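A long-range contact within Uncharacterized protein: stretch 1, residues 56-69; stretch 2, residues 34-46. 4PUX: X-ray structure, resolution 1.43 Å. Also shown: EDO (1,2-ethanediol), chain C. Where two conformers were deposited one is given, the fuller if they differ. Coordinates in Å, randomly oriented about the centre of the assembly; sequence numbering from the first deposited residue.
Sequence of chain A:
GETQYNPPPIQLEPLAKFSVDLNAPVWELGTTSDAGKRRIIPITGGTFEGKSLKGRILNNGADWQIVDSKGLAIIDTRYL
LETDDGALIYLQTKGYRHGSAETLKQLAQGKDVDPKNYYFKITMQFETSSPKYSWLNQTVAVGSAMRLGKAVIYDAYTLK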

ATOM      1  N   ARG A  56       6.204  -3.450  14.144  1.00  9.31           N
ATOM      2  CA  ARG A  56       6.237  -4.565  13.200  1.00 10.55           C
ATOM      3  C   ARG A  56       4.833  -4.915  12.687  1.00  9.06           C
ATOM      4  O   ARG A  56       3.796  -4.590  13.316  1.00  9.92           O
ATOM      5  CB  ARG A  56       6.907  -5.811  13.795  1.00 11.86           C
ATOM      6  CG  ARG A  56       6.122  -6.533  14.862  1.00 12.26           C
ATOM      7  CD  ARG A  56       6.952  -7.686  15.449  1.00 12.87           C
ATOM      8  NE  ARG A  56       6.188  -8.385  16.485  1.00 13.17           N
ATOM      9  CZ  ARG A  56       6.091  -9.689  16.647  1.00 15.41           C
ATOM     10  NH1 ARG A  56       6.830 -10.519  15.923  1.00 22.59           N
ATOM     11  NH2 ARG A  56       5.319 -10.173  17.634  1.00 13.35           N
ATOM     12  N   ILE A  57       4.821  -5.538  11.520  1.00 10.08           N
ATOM     13  CA  ILE A  57       3.621  -6.073  10.919  1.00  9.05           C
ATOM     14  C   ILE A  57       3.528  -7.525  11.345  1.00  9.82           C
ATOM     15  O   ILE A  57       4.484  -8.275  11.231  1.00  9.68           O
ATOM     16  CB  ILE A  57       3.658  -5.916   9.364  1.00  9.08           C
ATOM     17  CG1 ILE A  57       3.680  -4.430   8.993  1.00 12.24           C
ATOM     18  CG2 ILE A  57       2.509  -6.643   8.663  1.00 10.04           C
ATOM     19  CD1 ILE A  57       4.110  -4.157   7.563  1.00 11.50           C
ATOM     20  N   LEU A  58       2.328  -7.935  11.748  1.00  9.25           N
ATOM     21  CA  LEU A  58       2.095  -9.314  12.211  1.00 10.63           C
ATOM     22  C   LEU A  58       1.805 -10.251  11.010  1.00  9.70           C
ATOM     23  O   LEU A  58       1.606  -9.788   9.872  1.00 10.44           O
ATOM     24  CB  LEU A  58       0.980  -9.340  13.283  1.00 10.27           C
ATOM     25  CG  LEU A  58       1.268  -8.488  14.513  1.00 10.36           C
ATOM     26  CD1 LEU A  58       0.112  -8.645  15.515  1.00 11.84           C
ATOM     27  CD2 LEU A  58       2.598  -8.872  15.190  1.00 12.88           C
ATOM     28  N   ASN A  59       1.752 -11.566  11.260  1.00 11.56           N
ATOM     29  CA  ASN A  59       1.405 -12.537  10.236  1.00 11.51           C
ATOM     30  C   ASN A  59      -0.131 -12.677  10.196  1.00 10.43           C
ATOM     31  O   ASN A  59      -0.722 -13.492  10.890  1.00 13.14           O
ATOM     32  CB  ASN A  59       2.109 -13.876  10.508  1.00 13.83           C
ATOM     33  CG  ASN A  59       1.927 -14.869   9.379  1.00 16.39           C
ATOM     34  OD1 ASN A  59       1.231 -14.605   8.402  1.00 16.08           O
ATOM     35  ND2 ASN A  59       2.564 -15.996   9.495  1.00 26.26           N
ATOM     36  N   ASN A  60      -0.756 -11.856   9.346  1.00  9.93           N
ATOM     37  CA  ASN A  60      -2.208 -11.740   9.243  1.00 10.06           C
ATOM     38  C   ASN A  60      -2.567 -10.982   7.960  1.00  9.91           C
ATOM     39  O   ASN A  60      -1.915  -9.954   7.596  1.00 11.64           O
ATOM     40  CB  ASN A  60      -2.781 -10.955  10.426  1.00 12.38           C
ATOM     41  CG  ASN A  60      -4.271 -10.624  10.248  1.00 12.51           C
ATOM     42  OD1 ASN A  60      -5.179 -11.486  10.361  1.00 17.29           O
ATOM     43  ND2 ASN A  60      -4.526  -9.406   9.967  1.00 10.25           N
ATOM     44  N   GLY A  61      -3.613 -11.437   7.315  1.00  9.54           N
ATOM     45  CA  GLY A  61      -4.173 -10.729   6.189  1.00 10.43           C
ATOM     46  C   GLY A  61      -3.452 -10.887   4.898  1.00  8.12           C
ATOM     47  O   GLY A  61      -2.653 -11.833   4.696  1.00  9.68           O
ATOM     48  N   ALA A  62      -3.824 -10.029   3.945  1.00  9.25           N
ATOM     49  CA  ALA A  62      -3.447 -10.189   2.542  1.00  9.67           C
ATOM     50  C   ALA A  62      -3.823  -8.956   1.724  1.00  8.80           C
ATOM     51  O   ALA A  62      -4.537  -8.060   2.220  1.00  8.39           O
ATOM     52  CB  ALA A  62      -4.181 -11.432   1.927  1.00  9.87           C
ATOM     53  N   ASP A  63      -3.342  -8.923   0.499  1.00  9.11           N
ATOM     54  CA  ASP A  63      -3.897  -8.092  -0.580  1.00  8.85           C
ATOM     55  C   ASP A  63      -4.827  -8.970  -1.413  1.00  7.57           C
ATOM     56  O   ASP A  63      -4.377  -9.979  -2.017  1.00  8.45           O
ATOM     57  CB  ASP A  63      -2.779  -7.474  -1.445  1.00  9.56           C
ATOM     58  CG  ASP A  63      -3.286  -6.547  -2.547  1.00 10.58           C
ATOM     59  OD1 ASP A  63      -4.493  -6.289  -2.629  1.00 10.46           O
ATOM     60  OD2 ASP A  63      -2.403  -6.015  -3.294  1.00 11.28           O
ATOM     61  N   TRP A  64      -6.118  -8.635  -1.394  1.00  8.71           N
ATOM     62  CA  TRP A  64      -7.119  -9.250  -2.281  1.00  7.59           C
ATOM     63  C   TRP A  64      -7.171  -8.401  -3.579  1.00  8.51           C
ATOM     64  O   TRP A  64      -7.908  -7.426  -3.650  1.00 10.43           O
ATOM     65  CB  TRP A  64      -8.490  -9.322  -1.586  1.00  7.62           C
ATOM     66  CG  TRP A  64      -8.593 -10.390  -0.519  1.00  8.00           C
ATOM     67  CD1 TRP A  64      -9.131 -11.656  -0.715  1.00  7.89           C
ATOM     68  CD2 TRP A  64      -8.111 -10.384   0.844  1.00  7.86           C
ATOM     69  NE1 TRP A  64      -9.060 -12.377   0.434  1.00  8.52           N
ATOM     70  CE2 TRP A  64      -8.432 -11.651   1.403  1.00  8.09           C
ATOM     71  CE3 TRP A  64      -7.502  -9.427   1.658  1.00  8.45           C
ATOM     72  CZ2 TRP A  64      -8.155 -11.986   2.742  1.00  9.89           C
ATOM     73  CZ3 TRP A  64      -7.249  -9.757   3.018  1.00  8.76           C
ATOM     74  CH2 TRP A  64      -7.596 -11.001   3.537  1.00 11.21           C
ATOM     75  N   GLN A  65      -6.296  -8.743  -4.530  1.00  8.55           N
ATOM     76  CA  GLN A  65      -6.017  -7.935  -5.696  1.00  9.50           C
ATOM     77  C   GLN A  65      -6.801  -8.386  -6.908  1.00  9.40           C
ATOM     78  O   GLN A  65      -7.138  -9.577  -7.028  1.00 10.73           O
ATOM     79  CB  GLN A  65      -4.488  -8.067  -5.992  1.00  9.98           C
ATOM     80  CG  GLN A  65      -3.934  -7.161  -7.045  1.00 11.05           C
ATOM     81  CD  GLN A  65      -2.427  -7.306  -7.198  1.00 12.59           C
ATOM     82  OE1 GLN A  65      -1.945  -8.137  -7.985  1.00 14.54           O
ATOM     83  NE2 GLN A  65      -1.669  -6.544  -6.388  1.00 14.84           N
ATOM     84  N   ILE A  66      -7.063  -7.434  -7.807  1.00  9.23           N
ATOM     85  CA  ILE A  66      -7.660  -7.704  -9.124  0.60  9.93           C
ATOM     86  C   ILE A  66      -6.712  -7.093 -10.159  1.00  8.93           C
ATOM     87  O   ILE A  66      -6.306  -5.939 -10.019  1.00 11.89           O
ATOM     88  CB  ILE A  66      -9.063  -7.078  -9.305  0.60 10.79           C
ATOM     89  CG1 ILE A  66     -10.046  -7.614  -8.256  0.60 13.78           C
ATOM     90  CG2 ILE A  66      -9.615  -7.339 -10.740  0.60 14.10           C
ATOM     91  CD1 ILE A  66     -11.282  -6.756  -8.104  0.60 18.07           C
ATOM     92  N   VAL A  67      -6.319  -7.897 -11.164  1.00  9.43           N
ATOM     93  CA  VAL A  67      -5.471  -7.411 -12.258  1.00  9.47           C
ATOM     94  C   VAL A  67      -6.300  -7.492 -13.538  1.00  9.53           C
ATOM     95  O   VAL A  67      -6.702  -8.615 -13.961  1.00 10.98           O
ATOM     96  CB  VAL A  67      -4.178  -8.225 -12.408  1.00 10.80           C
ATOM     97  CG1 VAL A  67      -3.293  -7.662 -13.536  1.00 14.76           C
ATOM     98  CG2 VAL A  67      -3.416  -8.239 -11.054  1.00 12.03           C
ATOM     99  N   ASP A  68      -6.522  -6.352 -14.180  1.00  9.27           N
ATOM    100  CA  ASP A  68      -7.352  -6.302 -15.394  1.00 10.15           C
ATOM    101  C   ASP A  68      -6.536  -6.664 -16.650  1.00 10.77           C
ATOM    102  O   ASP A  68      -5.340  -7.020 -16.543  1.00 12.74           O
ATOM    103  CB  ASP A  68      -8.144  -4.987 -15.485  1.00 10.67           C
ATOM    104  CG  ASP A  68      -7.338  -3.797 -15.985  1.00 11.77           C
ATOM    105  OD1 ASP A  68      -6.143  -3.954 -16.372  1.00 11.13           O
ATOM    106  OD2 ASP A  68      -7.949  -2.692 -15.978  1.00 13.48           O
ATOM    107  N   SER A  69      -7.168  -6.529 -17.830  1.00 10.09           N
ATOM    108  CA  SER A  69      -6.551  -6.980 -19.083  1.00 12.17           C
ATOM    109  C   SER A  69      -5.559  -5.983 -19.674  1.00 13.89           C
ATOM    110  O   SER A  69      -4.903  -6.298 -20.670  1.00 18.11           O
ATOM    111  CB  SER A  69      -7.631  -7.270 -20.125  1.00 14.63           C
ATOM    112  OG  SER A  69      -8.313  -6.102 -20.503  1.00 15.26           O
TER
HETATM  113  C1  EDO C 202     -11.758  -6.805  -2.774  1.00 21.44           C
HETATM  114  O1  EDO C 202     -11.752  -6.926  -4.176  1.00 18.74           O
HETATM  115  C2  EDO C 202     -13.092  -7.235  -2.174  1.00 22.23           C
HETATM  116  O2  EDO C 202     -13.308  -8.604  -2.338  1.00 17.57           O
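Stretch 2, residues 34-46: DAGKRRIIPITGG

Stretch 2 lies alongside stretch 1 as an antiparallel β-strand neighbour. Its strand, reaching to Pro42, runs against the strand that ends at Val67, with an angle of 156° between their N-to-C directions and a closest approach of the axes of 4.5 Å. Three hydrogen-bonded pairs set the register. Lys37 N donates to Val67 O (2.9 Å) and Val67 N to Lys37 O (2.9 Å); Arg39 N reaches Gln65 O at 3.0 Å, and Gln65 N reaches Arg39 O at 2.8 Å; Ile41 N to Asp63 O and Asp63 N to Ile41 O are both 2.9 Å. The ladder runs on through Ile43 N to Gly61 O (3.0 Å).

Because alternate residues face opposite sides of the sheet, the side chains sort into two rows. On one side, Ile40 is the central bump. Its CG2 lies over one face of the Trp64 indole, 4.2 Å from the centroid of the five-membered ring, and 4.1 Å from Ala62 CB, so that it rests against both neighbours. Next along, Arg38 extends in the t rotamer at chi1 and then folds through two p torsions, so that its guanidinium turns back over stretch 1. Ile66 CG1 packs on one face of that group, 3.7 Å from Arg38 NH1, while the ethanediol O1 lies at its edge and accepts from Arg38 NH1 (3.0 Å) and Arg38 NH2 (2.9 Å). The other branch of Ile66 meets the start of stretch 2, with Ile66 CG2 4.2 Å from Ala35 CB.

On the other side, the end of the Gln65 side chain lies against both Arg39 and Ile41: Arg39 NH1 donates to Gln65 OE1 (3.1 Å), and Gln65 NE2 lies 3.7 Å from Ile41 CD1. The aliphatic part of Arg39 also fills space beside Val67, with Arg39 CD 3.7 Å from Val67 CG2.

Beyond Pro42 the side chain of Ile43 is the bump that points toward stretch 1. Its CD1 comes 3.7 Å from Ala62 C, and its CG2 touches Ile57 CG2 at 3.8 Å, so it plugs the hollow between the two strand segments of stretch 1. A water lies 2.8 Å from Ile43 O and 2.9 Å from Gly61 O, linking the two stretches.

At Gly36 a CB would clash with Val67 O and Asp68 CA, and Gly36 CA instead sits 3.4 Å from Val67 O. Gly45 CA lies 3.2 Å from Ile57 O. At Gly46 a CB would be tight against Ile57 CD1, at 3.1 Å, and Ile57 N donates to Gly46 O (2.9 Å).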

ATOM      1  N   ASP A  34     -15.511 -10.507 -15.283  1.00 13.80           N
ATOM      2  CA  ASP A  34     -14.989  -9.620 -16.308  1.00 12.63           C
ATOM      3  C   ASP A  34     -13.962  -8.603 -15.770  1.00 12.47           C
ATOM      4  O   ASP A  34     -13.158  -8.082 -16.554  1.00 12.53           O
ATOM      5  CB  ASP A  34     -16.103  -8.852 -17.031  1.00 13.07           C
ATOM      6  CG  ASP A  34     -16.826  -9.676 -18.106  1.00 14.64           C
ATOM      7  OD1 ASP A  34     -16.594 -10.915 -18.220  1.00 16.97           O
ATOM      8  OD2 ASP A  34     -17.575  -9.051 -18.896  1.00 12.18           O
ATOM      9  N   ALA A  35     -14.016  -8.276 -14.469  1.00 13.23           N
ATOM     10  CA  ALA A  35     -13.085  -7.299 -13.875  1.00 13.07           C
ATOM     11  C   ALA A  35     -11.614  -7.687 -14.010  1.00 11.54           C
ATOM     12  O   ALA A  35     -10.731  -6.812 -14.034  1.00 11.62           O
ATOM     13  CB  ALA A  35     -13.424  -7.046 -12.393  1.00 14.88           C
ATOM     14  N   GLY A  36     -11.337  -8.993 -14.071  1.00 10.77           N
ATOM     15  CA  GLY A  36      -9.951  -9.485 -14.221  1.00 11.71           C
ATOM     16  C   GLY A  36      -9.593 -10.657 -13.313  1.00 11.09           C
ATOM     17  O   GLY A  36     -10.476 -11.401 -12.864  1.00 11.70           O
ATOM     18  N   LYS A  37      -8.282 -10.860 -13.142  1.00 13.00           N
ATOM     19  CA  LYS A  37      -7.741 -11.967 -12.371  1.00 11.03           C
ATOM     20  C   LYS A  37      -7.716 -11.624 -10.894  1.00 10.29           C
ATOM     21  O   LYS A  37      -7.271 -10.535 -10.509  1.00 10.79           O
ATOM     22  CB  LYS A  37      -6.322 -12.326 -12.850  1.00 13.67           C
ATOM     23  CG  LYS A  37      -6.335 -12.892 -14.228  1.00 18.28           C
ATOM     24  CD  LYS A  37      -4.925 -13.273 -14.676  1.00 26.83           C
ATOM     25  CE  LYS A  37      -4.862 -13.612 -16.188  1.00 37.27           C
ATOM     26  NZ  LYS A  37      -3.436 -13.730 -16.682  1.00 46.88           N
ATOM     27  N   ARG A  38      -8.222 -12.541 -10.080  1.00 10.03           N
ATOM     28  CA  ARG A  38      -8.193 -12.444  -8.620  1.00 10.02           C
ATOM     29  C   ARG A  38      -6.916 -13.106  -8.090  1.00  9.24           C
ATOM     30  O   ARG A  38      -6.655 -14.260  -8.387  1.00 10.01           O
ATOM     31  CB  ARG A  38      -9.435 -13.117  -8.013  1.00  9.85           C
ATOM     32  CG  ARG A  38      -9.378 -13.194  -6.505  1.00 13.21           C
ATOM     33  CD  ARG A  38      -9.429 -11.815  -5.846  1.00 12.97           C
ATOM     34  NE  ARG A  38     -10.731 -11.147  -5.989  1.00 10.09           N
ATOM     35  CZ  ARG A  38     -11.004  -9.947  -5.512  1.00  9.97           C
ATOM     36  NH1 ARG A  38     -10.031  -9.223  -4.954  1.00 11.63           N
ATOM     37  NH2 ARG A  38     -12.241  -9.476  -5.549  1.00 11.48           N
ATOM     38  N   ARG A  39      -6.137 -12.358  -7.327  1.00  9.59           N
ATOM     39  CA  ARG A  39      -4.885 -12.818  -6.720  1.00  9.75           C
ATOM     40  C   ARG A  39      -4.960 -12.519  -5.210  1.00  8.91           C
ATOM     41  O   ARG A  39      -5.239 -11.373  -4.816  1.00 12.48           O
ATOM     42  CB  ARG A  39      -3.661 -12.086  -7.331  1.00 10.59           C
ATOM     43  CG  ARG A  39      -3.652 -12.093  -8.854  1.00 12.26           C
ATOM     44  CD  ARG A  39      -2.418 -11.418  -9.405  1.00 15.59           C
ATOM     45  NE  ARG A  39      -1.212 -12.187  -9.156  1.00 17.93           N
ATOM     46  CZ  ARG A  39      -0.095 -11.734  -8.583  1.00 17.06           C
ATOM     47  NH1 ARG A  39       0.042 -10.467  -8.218  1.00 20.01           N
ATOM     48  NH2 ARG A  39       0.930 -12.556  -8.448  1.00 20.97           N
ATOM     49  N   ILE A  40      -4.739 -13.530  -4.367  1.00  9.84           N
ATOM     50  CA  ILE A  40      -4.767 -13.362  -2.895  1.00  9.65           C
ATOM     51  C   ILE A  40      -3.342 -13.542  -2.428  1.00  8.87           C
ATOM     52  O   ILE A  40      -2.755 -14.622  -2.542  1.00  9.70           O
ATOM     53  CB  ILE A  40      -5.769 -14.310  -2.213  1.00  9.32           C
ATOM     54  CG1 ILE A  40      -7.183 -14.106  -2.786  1.00 10.79           C
ATOM     55  CG2 ILE A  40      -5.712 -14.150  -0.678  1.00 11.43           C
ATOM     56  CD1 ILE A  40      -8.217 -15.117  -2.300  1.00 13.40           C
ATOM     57  N   ILE A  41      -2.746 -12.422  -2.047  1.00  8.85           N
ATOM     58  CA  ILE A  41      -1.311 -12.288  -1.762  1.00 10.47           C
ATOM     59  C   ILE A  41      -1.088 -12.142  -0.227  1.00  9.33           C
ATOM     60  O   ILE A  41      -1.377 -11.068   0.346  1.00  8.97           O
ATOM     61  CB  ILE A  41      -0.744 -11.043  -2.476  1.00 10.29           C
ATOM     62  CG1 ILE A  41      -1.057 -11.057  -3.979  1.00 11.60           C
ATOM     63  CG2 ILE A  41       0.767 -10.871  -2.180  1.00 12.66           C
ATOM     64  CD1 ILE A  41      -0.918  -9.735  -4.662  1.00 16.20           C
ATOM     65  N   PRO A  42      -0.760 -13.237   0.466  1.00 10.38           N
ATOM     66  CA  PRO A  42      -0.563 -13.161   1.925  1.00 10.52           C
ATOM     67  C   PRO A  42       0.476 -12.162   2.398  1.00  9.47           C
ATOM     68  O   PRO A  42       1.550 -12.057   1.826  1.00 11.52           O
ATOM     69  CB  PRO A  42      -0.170 -14.587   2.313  1.00 14.03           C
ATOM     70  CG  PRO A  42      -0.742 -15.435   1.274  1.00 14.43           C
ATOM     71  CD  PRO A  42      -0.506 -14.614  -0.003  1.00 11.36           C
ATOM     72  N   ILE A  43       0.104 -11.443   3.454  1.00 10.13           N
ATOM     73  CA  ILE A  43       1.017 -10.554   4.172  1.00  9.27           C
ATOM     74  C   ILE A  43       1.537 -11.288   5.412  1.00 11.20           C
ATOM     75  O   ILE A  43       0.772 -11.617   6.305  1.00 14.09           O
ATOM     76  CB  ILE A  43       0.322  -9.213   4.552  1.00  9.34           C
ATOM     77  CG1 ILE A  43       0.023  -8.432   3.245  1.00  9.64           C
ATOM     78  CG2 ILE A  43       1.167  -8.425   5.594  1.00 11.79           C
ATOM     79  CD1 ILE A  43      -0.970  -7.320   3.426  1.00 11.47           C
ATOM     80  N   THR A  44       2.856 -11.547   5.449  1.00  9.99           N
ATOM     81  CA  THR A  44       3.429 -12.437   6.462  1.00  9.57           C
ATOM     82  C   THR A  44       4.162 -11.739   7.591  1.00 10.64           C
ATOM     83  O   THR A  44       4.467 -12.358   8.634  1.00 13.44           O
ATOM     84  CB  THR A  44       4.383 -13.473   5.753  1.00 10.98           C
ATOM     85  OG1 THR A  44       5.431 -12.784   5.065  1.00 11.45           O
ATOM     86  CG2 THR A  44       3.576 -14.326   4.759  1.00 12.58           C
ATOM     87  N   GLY A  45       4.437 -10.452   7.408  1.00  9.77           N
ATOM     88  CA  GLY A  45       5.163  -9.662   8.402  1.00 11.08           C
ATOM     89  C   GLY A  45       5.715  -8.388   7.775  1.00 10.20           C
ATOM     90  O   GLY A  45       5.268  -7.961   6.709  1.00 10.24           O
ATOM     91  N   GLY A  46       6.677  -7.785   8.465  1.00 10.84           N
ATOM     92  CA  GLY A  46       7.323  -6.579   8.031  1.00 12.29           C
ATOM     93  C   GLY A  46       7.519  -5.598   9.163  1.00  9.21           C
ATOM     94  O   GLY A  46       7.428  -5.969  10.331  1.00  9.66           O
TER
HETATM   95  O   HOH W   1      -1.137 -13.653   6.385  1.00 16.70           O